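Local coordinates for macrophomate synthase intermolecular Diels-Alderase (Macrophoma commelinae, PDB 1IZC), which belongs to the HpcH/HpaI aldolase/citrate lyase family of TIM-barrel enzymes and holds a magnesium ion and pyruvic acid in its pocket, at residues Cys179-Glu185 with Ile202-Gly208; Phe149-Phe154 with Pro168-Ala172. The protein carries 1 engineered substitution. All coordinates share one frame. Numbering follows the deposited sequence.

How the interactions relate
Both contacts belong to one TIM barrel and follow each other in the chain: interaction 2 ends on helix 171-177, which runs directly into strand 179-184 of interaction 1. Their centres lie 26 Å apart and their nearest atoms about 10 Å. Interaction 1 is buried in the barrel wall, where two parallel strands share backbone hydrogen bonds and carry magnesium and pyruvic acid ligands at their C-terminal ends. Interaction 2 is a smaller contact toward the surface, made mainly by loop residues, with the first residue of helix 171-177, whose side chains meet through van der Waals contacts; it borders a second subunit. Each therefore relates to a ligand site, interaction 1 within its own barrel and interaction 2 beside its neighbour's.

Interaction 1 of 2, residues Cys179-Glu185 with Ile202-Gly208; sequences CIIPQIE and IHGLMFG. With MG (magnesium ion), chain B; PYR (pyruvic acid), chain C.
Pro182 lays its ring against two side chains, CG 3.7 Å from Ile202 CG2 and CB 4.0 Å from Leu205 CD2. Strand 179-184 runs parallel to strand 205-207, the axes 4.5 Å apart at 24°, with Gln183 beside Met206 (CA-CA 4.5 Å) and Ile184 beside Phe207 (CA-CA 4.8 Å). Backbone hydrogen bonds zip them together: Met206 N to Pro182 O 3.0 Å, Ile184 N to Met206 O 2.7 Å and Gly208 N to Ile184 O 2.9 Å. At the other end, His203 pairs doubly with Ile180, its N reaching Ile180 O and its ND1 accepting from Ile180 N, both at 3.0 Å. Ile184 and Phe207 (chi1 t) face helix 230-245. On the other face, Gln183 (chi1 and chi2 t) brings NE2 to 3.7 Å from Met206 SD and 3.0 Å from pyruvic acid O3, while its OE1 is hydrogen-bonded to Arg101. Glu185 (chi1 p) binds magnesium through OE1 at 2.1 Å, with OE2 hydrogen-bonded to His125 N; Asp211 and the pyruvic acid also bind the metal. A CB on Gly208, the N-cap of helix 209-215, would clash with Glu185 OE1. Such a ligand site at the C-terminal ends of neighbouring parallel strands is characteristic of the TIM barrel.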
ATOM      1  N   CYS A 179      19.330 -20.971  10.877  1.00  8.47           N
ATOM      2  CA  CYS A 179      18.963 -21.842  12.000  1.00  6.04           C
ATOM      3  C   CYS A 179      17.488 -22.216  12.069  1.00 10.41           C
ATOM      4  O   CYS A 179      16.613 -21.445  11.643  1.00  9.62           O
ATOM      5  CB  CYS A 179      19.338 -21.164  13.319  1.00 11.77           C
ATOM      6  SG  CYS A 179      21.083 -20.719  13.472  1.00 14.11           S
ATOM      7  N   ILE A 180      17.226 -23.404  12.622  1.00  8.47           N
ATOM      8  CA  ILE A 180      15.871 -23.916  12.807  1.00 11.51           C
ATOM      9  C   ILE A 180      15.615 -24.041  14.310  1.00 12.35           C
ATOM     10  O   ILE A 180      16.409 -24.646  15.047  1.00 11.40           O
ATOM     11  CB  ILE A 180      15.660 -25.309  12.156  1.00 17.00           C
ATOM     12  CG1 ILE A 180      15.903 -25.247  10.662  1.00 28.49           C
ATOM     13  CG2 ILE A 180      14.225 -25.762  12.371  1.00 21.47           C
ATOM     14  CD1 ILE A 180      15.513 -26.540   9.934  1.00 35.62           C
ATOM     15  N   ILE A 181      14.506 -23.456  14.755  1.00  9.08           N
ATOM     16  CA  ILE A 181      14.115 -23.452  16.154  1.00 10.61           C
ATOM     17  C   ILE A 181      12.677 -23.946  16.349  1.00 12.66           C
ATOM     18  O   ILE A 181      11.716 -23.209  16.101  1.00 10.25           O
ATOM     19  CB  ILE A 181      14.215 -22.018  16.750  1.00 10.43           C
ATOM     20  CG1 ILE A 181      15.649 -21.499  16.623  1.00 12.36           C
ATOM     21  CG2 ILE A 181      13.815 -22.009  18.234  1.00 10.64           C
ATOM     22  CD1 ILE A 181      15.868 -20.616  15.400  1.00 15.31           C
ATOM     23  N   PRO A 182      12.512 -25.202  16.784  1.00 10.42           N
ATOM     24  CA  PRO A 182      11.154 -25.719  16.998  1.00 10.30           C
ATOM     25  C   PRO A 182      10.566 -25.046  18.228  1.00 11.34           C
ATOM     26  O   PRO A 182      11.289 -24.771  19.183  1.00 12.34           O
ATOM     27  CB  PRO A 182      11.378 -27.203  17.281  1.00 12.56           C
ATOM     28  CG  PRO A 182      12.673 -27.512  16.573  1.00 11.99           C
ATOM     29  CD  PRO A 182      13.509 -26.284  16.882  1.00  9.93           C
ATOM     30  N   GLN A 183       9.263 -24.784  18.207  1.00 10.90           N
ATOM     31  CA  GLN A 183       8.608 -24.207  19.366  1.00 10.72           C
ATOM     32  C   GLN A 183       7.673 -25.278  19.930  1.00 11.44           C
ATOM     33  O   GLN A 183       6.846 -25.845  19.209  1.00 14.70           O
ATOM     34  CB  GLN A 183       7.836 -22.943  18.979  1.00 12.61           C
ATOM     35  CG  GLN A 183       7.054 -22.367  20.123  1.00 17.02           C
ATOM     36  CD  GLN A 183       6.538 -20.980  19.829  1.00 12.73           C
ATOM     37  OE1 GLN A 183       6.315 -20.615  18.671  1.00 15.96           O
ATOM     38  NE2 GLN A 183       6.331 -20.201  20.879  1.00 15.76           N
ATOM     39  N   ILE A 184       7.845 -25.569  21.216  1.00 10.51           N
ATOM     40  CA  ILE A 184       7.065 -26.579  21.934  1.00 11.43           C
ATOM     41  C   ILE A 184       5.974 -25.848  22.705  1.00 11.14           C
ATOM     42  O   ILE A 184       6.261 -25.056  23.607  1.00 13.09           O
ATOM     43  CB  ILE A 184       7.973 -27.343  22.930  1.00 12.37           C
ATOM     44  CG1 ILE A 184       9.130 -28.002  22.177  1.00 13.15           C
ATOM     45  CG2 ILE A 184       7.169 -28.405  23.681  1.00 13.24           C
ATOM     46  CD1 ILE A 184       8.702 -29.099  21.219  1.00 13.44           C
ATOM     47  N   GLU A 185       4.720 -26.121  22.372  1.00 10.04           N
ATOM     48  CA  GLU A 185       3.640 -25.395  23.026  1.00 13.76           C
ATOM     49  C   GLU A 185       2.335 -26.160  23.119  1.00 13.91           C
ATOM     50  O   GLU A 185       1.246 -25.588  23.016  1.00 14.39           O
ATOM     51  CB  GLU A 185       3.426 -24.070  22.309  1.00 15.71           C
ATOM     52  CG  GLU A 185       3.267 -24.181  20.813  1.00 15.49           C
ATOM     53  CD  GLU A 185       3.249 -22.813  20.164  1.00 20.00           C
ATOM     54  OE1 GLU A 185       2.934 -21.861  20.890  1.00 15.02           O
ATOM     55  OE2 GLU A 185       3.539 -22.685  18.958  1.00 15.99           O
ATOM     56  N   ILE A 202      18.465 -29.343  14.560  1.00 11.98           N
ATOM     57  CA  ILE A 202      18.057 -28.096  15.204  1.00 10.73           C
ATOM     58  C   ILE A 202      19.138 -27.288  15.893  1.00 10.15           C
ATOM     59  O   ILE A 202      20.169 -27.823  16.298  1.00 11.85           O
ATOM     60  CB  ILE A 202      16.883 -28.339  16.173  1.00 11.09           C
ATOM     61  CG1 ILE A 202      17.343 -29.082  17.435  1.00  9.67           C
ATOM     62  CG2 ILE A 202      15.819 -29.160  15.456  1.00 11.13           C
ATOM     63  CD1 ILE A 202      16.262 -29.143  18.525  1.00 11.32           C
ATOM     64  N   HIS A 203      18.885 -25.985  16.025  1.00  9.30           N
ATOM     65  CA  HIS A 203      19.849 -25.056  16.615  1.00  9.99           C
ATOM     66  C   HIS A 203      19.336 -24.282  17.809  1.00 10.50           C
ATOM     67  O   HIS A 203      20.064 -23.466  18.397  1.00 11.10           O
ATOM     68  CB  HIS A 203      20.310 -24.079  15.534  1.00 12.44           C
ATOM     69  CG  HIS A 203      20.697 -24.760  14.260  1.00 12.84           C
ATOM     70  ND1 HIS A 203      19.882 -24.784  13.148  1.00 10.71           N
ATOM     71  CD2 HIS A 203      21.768 -25.534  13.960  1.00 12.56           C
ATOM     72  CE1 HIS A 203      20.432 -25.547  12.220  1.00 14.81           C
ATOM     73  NE2 HIS A 203      21.575 -26.017  12.688  1.00 14.91           N
ATOM     74  N   GLY A 204      18.086 -24.534  18.174  1.00 10.54           N
ATOM     75  CA  GLY A 204      17.508 -23.845  19.312  1.00  9.32           C
ATOM     76  C   GLY A 204      16.156 -24.447  19.639  1.00  8.45           C
ATOM     77  O   GLY A 204      15.614 -25.204  18.843  1.00 10.72           O
ATOM     78  N   LEU A 205      15.627 -24.126  20.812  1.00  9.00           N
ATOM     79  CA  LEU A 205      14.308 -24.613  21.228  1.00 10.59           C
ATOM     80  C   LEU A 205      13.578 -23.485  21.942  1.00 11.39           C
ATOM     81  O   LEU A 205      14.179 -22.757  22.735  1.00 13.16           O
ATOM     82  CB  LEU A 205      14.427 -25.809  22.177  1.00  9.66           C
ATOM     83  CG  LEU A 205      14.604 -27.170  21.501  1.00 14.95           C
ATOM     84  CD1 LEU A 205      14.931 -28.222  22.556  1.00 18.77           C
ATOM     85  CD2 LEU A 205      13.331 -27.535  20.733  1.00 14.10           C
ATOM     86  N   MET A 206      12.287 -23.355  21.669  1.00 10.24           N
ATOM     87  CA  MET A 206      11.479 -22.309  22.291  1.00  9.88           C
ATOM     88  C   MET A 206      10.223 -22.928  22.875  1.00 11.37           C
ATOM     89  O   MET A 206       9.713 -23.902  22.341  1.00 10.64           O
ATOM     90  CB  MET A 206      11.080 -21.259  21.245  1.00 10.29           C
ATOM     91  CG  MET A 206      10.231 -20.111  21.783  1.00 13.84           C
ATOM     92  SD  MET A 206       9.824 -18.972  20.440  1.00 18.46           S
ATOM     93  CE  MET A 206      11.344 -17.966  20.359  1.00 34.52           C
ATOM     94  N   PHE A 207       9.723 -22.350  23.965  1.00 12.26           N
ATOM     95  CA  PHE A 207       8.502 -22.851  24.590  1.00 13.99           C
ATOM     96  C   PHE A 207       7.417 -21.800  24.361  1.00 13.58           C
ATOM     97  O   PHE A 207       7.715 -20.612  24.231  1.00 17.67           O
ATOM     98  CB  PHE A 207       8.703 -23.036  26.096  1.00 14.73           C
ATOM     99  CG  PHE A 207       7.697 -23.961  26.742  1.00 19.02           C
ATOM    100  CD1 PHE A 207       7.889 -25.337  26.730  1.00 15.28           C
ATOM    101  CD2 PHE A 207       6.555 -23.456  27.360  1.00 16.81           C
ATOM    102  CE1 PHE A 207       6.959 -26.201  27.325  1.00 16.80           C
ATOM    103  CE2 PHE A 207       5.625 -24.316  27.956  1.00 16.34           C
ATOM    104  CZ  PHE A 207       5.829 -25.686  27.936  1.00 17.29           C
ATOM    105  N   GLY A 208       6.169 -22.249  24.278  1.00 13.44           N
ATOM    106  CA  GLY A 208       5.055 -21.329  24.112  1.00 13.04           C
ATOM    107  C   GLY A 208       4.185 -21.529  25.345  1.00 14.08           C
ATOM    108  O   GLY A 208       3.276 -22.348  25.316  1.00 13.92           O
TER
HETATM  109 MG    MG B1001       1.977 -20.048  20.519  1.00 21.80          MG
HETATM  110  C   PYR C2001       2.818 -19.026  23.098  1.00 27.01           C
HETATM  111  O   PYR C2001       1.860 -19.689  22.656  1.00 18.57           O
HETATM  112  OXT PYR C2001       2.983 -18.729  24.306  1.00 26.17           O
HETATM  113  CA  PYR C2001       3.783 -18.603  22.017  1.00 18.39           C
HETATM  114  O3  PYR C2001       3.642 -18.877  20.814  1.00 19.67           O
HETATM  115  CB  PYR C2001       4.938 -17.832  22.508  1.00 17.63           C
HETATM  116  O   HOH W   1       2.342 -20.344  18.380  1.00 14.91           O
HETATM  117  O   HOH W   2       0.930 -18.049  20.274  1.00 11.36           O

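Interaction 2 of 2, residues Phe149-Phe154 with Pro168-Ala172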
ATOM      1  N   PHE A 149      16.037 -22.320  -5.223  1.00 13.40           N
ATOM      2  CA  PHE A 149      16.919 -21.181  -5.382  1.00 17.78           C
ATOM      3  C   PHE A 149      16.216 -20.023  -6.118  1.00 20.58           C
ATOM      4  O   PHE A 149      15.711 -20.206  -7.226  1.00 22.45           O
ATOM      5  CB  PHE A 149      18.143 -21.644  -6.169  1.00 22.91           C
ATOM      6  CG  PHE A 149      19.249 -20.653  -6.199  1.00 21.30           C
ATOM      7  CD1 PHE A 149      20.155 -20.575  -5.145  1.00 27.00           C
ATOM      8  CD2 PHE A 149      19.375 -19.772  -7.268  1.00 29.42           C
ATOM      9  CE1 PHE A 149      21.182 -19.624  -5.151  1.00 26.68           C
ATOM     10  CE2 PHE A 149      20.397 -18.820  -7.283  1.00 27.41           C
ATOM     11  CZ  PHE A 149      21.299 -18.749  -6.220  1.00 26.68           C
ATOM     12  N   SER A 150      16.185 -18.839  -5.510  1.00 15.58           N
ATOM     13  CA  SER A 150      15.548 -17.678  -6.138  1.00 16.60           C
ATOM     14  C   SER A 150      16.541 -16.907  -6.986  1.00 21.19           C
ATOM     15  O   SER A 150      17.667 -16.667  -6.566  1.00 23.88           O
ATOM     16  CB  SER A 150      14.981 -16.720  -5.089  1.00 16.86           C
ATOM     17  OG  SER A 150      14.513 -15.518  -5.690  1.00 15.37           O
ATOM     18  N   PRO A 151      16.130 -16.499  -8.192  1.00 18.25           N
ATOM     19  CA  PRO A 151      17.041 -15.748  -9.051  1.00 22.02           C
ATOM     20  C   PRO A 151      17.015 -14.252  -8.761  1.00 21.54           C
ATOM     21  O   PRO A 151      17.987 -13.552  -9.054  1.00 24.75           O
ATOM     22  CB  PRO A 151      16.514 -16.059 -10.449  1.00 22.09           C
ATOM     23  CG  PRO A 151      15.031 -16.063 -10.226  1.00 21.04           C
ATOM     24  CD  PRO A 151      14.906 -16.875  -8.929  1.00 20.75           C
ATOM     25  N   TRP A 152      15.923 -13.771  -8.158  1.00 17.83           N
ATOM     26  CA  TRP A 152      15.751 -12.339  -7.911  1.00 18.67           C
ATOM     27  C   TRP A 152      16.408 -11.717  -6.680  1.00 17.77           C
ATOM     28  O   TRP A 152      16.332 -10.502  -6.502  1.00 22.31           O
ATOM     29  CB  TRP A 152      14.262 -11.981  -7.856  1.00 18.51           C
ATOM     30  CG  TRP A 152      13.362 -12.792  -8.750  1.00 23.00           C
ATOM     31  CD1 TRP A 152      12.553 -13.826  -8.373  1.00 22.59           C
ATOM     32  CD2 TRP A 152      13.152 -12.610 -10.154  1.00 25.12           C
ATOM     33  NE1 TRP A 152      11.848 -14.299  -9.454  1.00 21.60           N
ATOM     34  CE2 TRP A 152      12.196 -13.572 -10.561  1.00 19.93           C
ATOM     35  CE3 TRP A 152      13.671 -11.726 -11.108  1.00 29.52           C
ATOM     36  CZ2 TRP A 152      11.751 -13.675 -11.883  1.00 27.80           C
ATOM     37  CZ3 TRP A 152      13.225 -11.827 -12.431  1.00 30.83           C
ATOM     38  CH2 TRP A 152      12.274 -12.797 -12.802  1.00 27.31           C
ATOM     39  N   THR A 153      17.044 -12.531  -5.848  1.00 17.77           N
ATOM     40  CA  THR A 153      17.667 -12.038  -4.619  1.00 17.52           C
ATOM     41  C   THR A 153      19.041 -11.420  -4.824  1.00 19.89           C
ATOM     42  O   THR A 153      19.538 -10.693  -3.962  1.00 15.66           O
ATOM     43  CB  THR A 153      17.827 -13.166  -3.594  1.00 18.88           C
ATOM     44  OG1 THR A 153      18.628 -14.212  -4.164  1.00 25.72           O
ATOM     45  CG2 THR A 153      16.463 -13.729  -3.204  1.00 20.57           C
ATOM     46  N   PHE A 154      19.653 -11.712  -5.963  1.00 18.54           N
ATOM     47  CA  PHE A 154      20.986 -11.201  -6.248  1.00 15.63           C
ATOM     48  C   PHE A 154      21.136 -10.902  -7.729  1.00 14.43           C
ATOM     49  O   PHE A 154      20.196 -11.054  -8.500  1.00 14.32           O
ATOM     50  CB  PHE A 154      22.032 -12.232  -5.831  1.00 15.32           C
ATOM     51  CG  PHE A 154      21.995 -13.495  -6.653  1.00 17.82           C
ATOM     52  CD1 PHE A 154      20.892 -14.342  -6.604  1.00 20.82           C
ATOM     53  CD2 PHE A 154      23.044 -13.814  -7.510  1.00 17.29           C
ATOM     54  CE1 PHE A 154      20.833 -15.486  -7.397  1.00 19.22           C
ATOM     55  CE2 PHE A 154      22.995 -14.960  -8.310  1.00 18.64           C
ATOM     56  CZ  PHE A 154      21.884 -15.797  -8.251  1.00 18.83           C
ATOM     57  N   PRO A 168      29.260 -17.907  -5.401  1.00 30.01           N
ATOM     58  CA  PRO A 168      28.549 -16.885  -6.188  1.00 30.45           C
ATOM     59  C   PRO A 168      27.032 -16.877  -6.017  1.00 26.66           C
ATOM     60  O   PRO A 168      26.364 -15.886  -6.330  1.00 25.08           O
ATOM     61  CB  PRO A 168      28.939 -17.221  -7.634  1.00 34.24           C
ATOM     62  CG  PRO A 168      30.227 -17.944  -7.498  1.00 34.32           C
ATOM     63  CD  PRO A 168      29.975 -18.824  -6.305  1.00 34.10           C
ATOM     64  N   TYR A 169      26.486 -17.981  -5.529  1.00 22.66           N
ATOM     65  CA  TYR A 169      25.054 -18.076  -5.344  1.00 17.22           C
ATOM     66  C   TYR A 169      24.650 -18.061  -3.882  1.00 14.54           C
ATOM     67  O   TYR A 169      23.474 -18.190  -3.541  1.00 13.99           O
ATOM     68  CB  TYR A 169      24.562 -19.320  -6.064  1.00 26.95           C
ATOM     69  CG  TYR A 169      24.993 -19.259  -7.509  1.00 30.74           C
ATOM     70  CD1 TYR A 169      26.230 -19.773  -7.914  1.00 32.12           C
ATOM     71  CD2 TYR A 169      24.225 -18.570  -8.448  1.00 24.84           C
ATOM     72  CE1 TYR A 169      26.696 -19.593  -9.222  1.00 34.58           C
ATOM     73  CE2 TYR A 169      24.680 -18.379  -9.753  1.00 33.50           C
ATOM     74  CZ  TYR A 169      25.915 -18.890 -10.134  1.00 31.47           C
ATOM     75  OH  TYR A 169      26.376 -18.672 -11.417  1.00 36.29           O
ATOM     76  N   ASN A 170      25.649 -17.891  -3.025  1.00 12.84           N
ATOM     77  CA  ASN A 170      25.438 -17.825  -1.590  1.00 10.61           C
ATOM     78  C   ASN A 170      24.737 -19.048  -1.011  1.00 14.17           C
ATOM     79  O   ASN A 170      24.020 -18.973  -0.018  1.00 10.67           O
ATOM     80  CB  ASN A 170      24.686 -16.523  -1.249  1.00 11.02           C
ATOM     81  CG  ASN A 170      25.643 -15.357  -1.005  1.00 11.94           C
ATOM     82  OD1 ASN A 170      26.219 -15.249   0.070  1.00 12.52           O
ATOM     83  ND2 ASN A 170      25.830 -14.497  -2.013  1.00 11.34           N
ATOM     84  N   VAL A 171      24.954 -20.192  -1.644  1.00 12.75           N
ATOM     85  CA  VAL A 171      24.382 -21.429  -1.147  1.00 14.91           C
ATOM     86  C   VAL A 171      25.066 -21.791   0.174  1.00 12.27           C
ATOM     87  O   VAL A 171      24.426 -22.296   1.090  1.00 14.19           O
ATOM     88  CB  VAL A 171      24.589 -22.576  -2.166  1.00 13.68           C
ATOM     89  CG1 VAL A 171      24.408 -23.926  -1.488  1.00 19.59           C
ATOM     90  CG2 VAL A 171      23.590 -22.425  -3.301  1.00 16.78           C
ATOM     91  N   ALA A 172      26.366 -21.532   0.272  1.00 13.37           N
ATOM     92  CA  ALA A 172      27.105 -21.842   1.494  1.00 14.85           C
ATOM     93  C   ALA A 172      26.641 -20.911   2.608  1.00 14.50           C
ATOM     94  O   ALA A 172      26.465 -21.321   3.758  1.00 12.54           O
ATOM     95  CB  ALA A 172      28.618 -21.675   1.261  1.00 15.00           C
TER
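An aromatic cluster of Phe149, Phe154 and Tyr169 joins the loop that follows helix 129-139 to the start of helix 171-177, in the long connection between two barrel strands. Pro168 contributes marginally, its O lying 4.0 Å from Phe154 CE2. Tyr169 is the middle member: its CD2 sits 3.6 Å from Phe154 CZ, its CB 3.3 Å from Phe149 CZ, and both ring centroids are 5.8 Å from its own, with planes at 87° for Phe154 and 65° for Phe149. The backbone joins in too, Tyr169 O approaching the edge of the Phe149 ring. Asn170 occupies the N-cap position, but its side chain makes no capping bond; ND2 is hydrogen-bonded to Ala161 O. The cluster adjoins a second subunit, where Asp211 accepts a hydrogen bond from Phe149 N; the Phe149 side chain lies about 6 Å from a bound pyruvic acid and magnesium ion, consistent with a place beside that subunit's pocket. Val171 then opens the helix, its CG2 4.1 Å from Phe149 CE1.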